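Local atomic coordinates of hdh assembly factor Kustc1130 (Kuenenia stuttgartiensis, PDB entry 6HIF), a protein that probably serves as an assembly factor for a heme-rich, multi-subunit hydrazine dehydrogenase (hdh), binding to it through a compact, all-beta domain. Residues Y[30-36]-Y[62-68]. Numbering follows the deposited sequence.
Sequences PAKLWVT and GTCVFEL
Six backbone hydrogen bonds tie Ala31, Leu33 and Val35 to Leu68, Phe66 and Cys64, each pair bonded twice: Leu33 N gives to Phe66 O at 2.8 Å, and Phe66 N returns to Leu33 O at 2.7 Å. At the far end, Thr36 OG1 and Thr63 OG1 share a hydrogen bond of 3.0 Å; both hydroxyls are set anti to their own carbonyl carbon (chi1 -55° and -53°), which turns them toward each other across a non-hydrogen-bonded pair.

On the side of the sheet that carries Lys32, Trp34 and Thr36, Val65 lies alongside the indole and puts CG2 over its six-membered ring, a CH-pi contact 3.8 Å from the centroid, while Thr63 CG2 comes to the ring edge. Val65 CG1 meets Lys32 CE at 3.8 Å; the lysine runs on, extended, and its NZ forms a salt bridge outside this strand pair, with an acidic side chain of another protein's chain. The two strands are antiparallel neighbours in a beta-sandwich-like domain, and this face turns away from the domain core and is packed against the chain of another protein, with Trp34 beside a bound heme c and stacked on Phe98. An alanine in place of Trp34 would probably leave Val65 CG2 without its aromatic floor and Phe98 without its stacking partner.

The opposite face is apolar and packs inward: Leu33 CD2 meets Leu68 CD1 at 4.0 Å, and Val35 CG2 reaches the edge of the Phe66 ring at CE2 (4.1 Å). Strands 48-51 and 71-79 cover these side chains, and Cys64 is disulfide-bonded to Cys56.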
loop_
_atom_site.group_PDB
_atom_site.type_symbol
_atom_site.label_atom_id
_atom_site.label_comp_id
_atom_site.label_asym_id
_atom_site.label_seq_id
_atom_site.Cartn_x
_atom_site.Cartn_y
_atom_site.Cartn_z
ATOM N N PRO Y 30 -5.571 9.510 -66.282
ATOM C CA PRO Y 30 -5.892 10.283 -67.482
ATOM C C PRO Y 30 -4.947 11.469 -67.633
ATOM O O PRO Y 30 -4.402 11.957 -66.645
ATOM C CB PRO Y 30 -7.335 10.756 -67.245
ATOM C CG PRO Y 30 -7.491 10.753 -65.738
ATOM C CD PRO Y 30 -6.596 9.639 -65.233
ATOM N N ALA Y 31 -4.749 11.900 -68.885
ATOM C CA ALA Y 31 -3.941 13.069 -69.192
ATOM C C ALA Y 31 -4.765 14.329 -68.942
ATOM O O ALA Y 31 -5.984 14.312 -69.104
ATOM C CB ALA Y 31 -3.451 12.997 -70.617
ATOM N N LYS Y 32 -4.089 15.409 -68.528
ATOM C CA LYS Y 32 -4.733 16.697 -68.322
ATOM C C LYS Y 32 -4.191 17.682 -69.351
ATOM O O LYS Y 32 -2.984 17.901 -69.429
ATOM C CB LYS Y 32 -4.530 17.189 -66.885
ATOM C CG LYS Y 32 -5.767 17.783 -66.221
ATOM C CD LYS Y 32 -5.537 18.250 -64.791
ATOM C CE LYS Y 32 -6.761 18.879 -64.150
ATOM N NZ LYS Y 32 -6.402 19.867 -63.102
ATOM N N LEU Y 33 -5.099 18.250 -70.154
ATOM C CA LEU Y 33 -4.734 19.176 -71.213
ATOM C C LEU Y 33 -5.385 20.531 -70.953
ATOM O O LEU Y 33 -6.606 20.634 -70.865
ATOM C CB LEU Y 33 -5.182 18.605 -72.562
ATOM C CG LEU Y 33 -4.929 19.494 -73.779
ATOM C CD1 LEU Y 33 -3.458 19.493 -74.163
ATOM C CD2 LEU Y 33 -5.774 19.040 -74.958
ATOM N N TRP Y 34 -4.538 21.558 -70.827
ATOM C CA TRP Y 34 -4.973 22.943 -70.740
ATOM C C TRP Y 34 -4.858 23.567 -72.126
ATOM O O TRP Y 34 -3.815 23.447 -72.768
ATOM C CB TRP Y 34 -4.092 23.710 -69.749
ATOM C CG TRP Y 34 -4.041 23.162 -68.354
ATOM C CD1 TRP Y 34 -3.577 21.940 -67.958
ATOM C CD2 TRP Y 34 -4.427 23.854 -67.153
ATOM N NE1 TRP Y 34 -3.667 21.815 -66.597
ATOM C CE2 TRP Y 34 -4.181 22.974 -66.076
ATOM C CE3 TRP Y 34 -4.953 25.124 -66.884
ATOM C CZ2 TRP Y 34 -4.454 23.330 -64.754
ATOM C CZ3 TRP Y 34 -5.222 25.473 -65.579
ATOM C CH2 TRP Y 34 -4.972 24.586 -64.529
ATOM N N VAL Y 35 -5.931 24.227 -72.579
ATOM C CA VAL Y 35 -5.893 24.940 -73.850
ATOM C C VAL Y 35 -6.274 26.401 -73.617
ATOM O O VAL Y 35 -7.371 26.695 -73.145
ATOM C CB VAL Y 35 -6.769 24.280 -74.935
ATOM C CG1 VAL Y 35 -6.663 25.010 -76.266
ATOM C CG2 VAL Y 35 -6.435 22.809 -75.121
ATOM N N THR Y 36 -5.346 27.305 -73.952
ATOM C CA THR Y 36 -5.551 28.734 -73.780
ATOM C C THR Y 36 -5.698 29.388 -75.152
ATOM O O THR Y 36 -4.859 29.198 -76.035
ATOM C CB THR Y 36 -4.420 29.365 -72.959
ATOM O OG1 THR Y 36 -4.303 28.661 -71.723
ATOM C CG2 THR Y 36 -4.638 30.837 -72.684
ATOM N N GLY Y 62 -10.042 32.406 -70.955
ATOM C CA GLY Y 62 -9.738 31.945 -72.298
ATOM C C GLY Y 62 -9.095 30.561 -72.269
ATOM O O GLY Y 62 -8.487 30.136 -73.249
ATOM N N THR Y 63 -9.244 29.870 -71.131
ATOM C CA THR Y 63 -8.586 28.595 -70.903
ATOM C C THR Y 63 -9.621 27.529 -70.554
ATOM O O THR Y 63 -10.487 27.750 -69.711
ATOM C CB THR Y 63 -7.496 28.722 -69.832
ATOM O OG1 THR Y 63 -6.628 29.786 -70.223
ATOM C CG2 THR Y 63 -6.694 27.452 -69.645
ATOM N N CYS Y 64 -9.505 26.380 -71.226
ATOM C CA CYS Y 64 -10.298 25.198 -70.935
ATOM C C CYS Y 64 -9.372 24.066 -70.492
ATOM O O CYS Y 64 -8.300 23.867 -71.062
ATOM C CB CYS Y 64 -11.068 24.754 -72.173
ATOM S SG CYS Y 64 -12.435 25.847 -72.643
ATOM N N VAL Y 65 -9.799 23.326 -69.463
ATOM C CA VAL Y 65 -9.042 22.189 -68.963
ATOM C C VAL Y 65 -9.804 20.912 -69.318
ATOM O O VAL Y 65 -10.985 20.783 -69.005
ATOM C CB VAL Y 65 -8.773 22.298 -67.446
ATOM C CG1 VAL Y 65 -7.799 21.235 -66.958
ATOM C CG2 VAL Y 65 -8.294 23.684 -67.043
ATOM N N PHE Y 66 -9.112 19.977 -69.976
ATOM C CA PHE Y 66 -9.706 18.720 -70.396
ATOM C C PHE Y 66 -8.994 17.557 -69.713
ATOM O O PHE Y 66 -7.764 17.525 -69.658
ATOM C CB PHE Y 66 -9.605 18.567 -71.914
ATOM C CG PHE Y 66 -10.272 19.667 -72.696
ATOM C CD1 PHE Y 66 -11.626 19.606 -72.992
ATOM C CD2 PHE Y 66 -9.548 20.765 -73.133
ATOM C CE1 PHE Y 66 -12.241 20.621 -73.708
ATOM C CE2 PHE Y 66 -10.164 21.780 -73.848
ATOM C CZ PHE Y 66 -11.509 21.706 -74.135
ATOM N N GLU Y 67 -9.789 16.611 -69.199
ATOM C CA GLU Y 67 -9.278 15.355 -68.675
ATOM C C GLU Y 67 -9.568 14.256 -69.696
ATOM O O GLU Y 67 -10.728 13.940 -69.948
ATOM C CB GLU Y 67 -9.908 15.062 -67.313
ATOM C CG GLU Y 67 -9.094 14.106 -66.462
ATOM C CD GLU Y 67 -9.840 13.529 -65.268
ATOM O OE1 GLU Y 67 -10.904 12.903 -65.472
ATOM O OE2 GLU Y 67 -9.356 13.706 -64.133
ATOM N N LEU Y 68 -8.505 13.698 -70.290
ATOM C CA LEU Y 68 -8.635 12.814 -71.439
ATOM C C LEU Y 68 -7.900 11.500 -71.188
ATOM O O LEU Y 68 -6.872 11.480 -70.516
ATOM C CB LEU Y 68 -8.040 13.511 -72.665
ATOM C CG LEU Y 68 -8.632 14.871 -73.024
ATOM C CD1 LEU Y 68 -7.670 15.643 -73.915
ATOM C CD2 LEU Y 68 -9.989 14.725 -73.696
#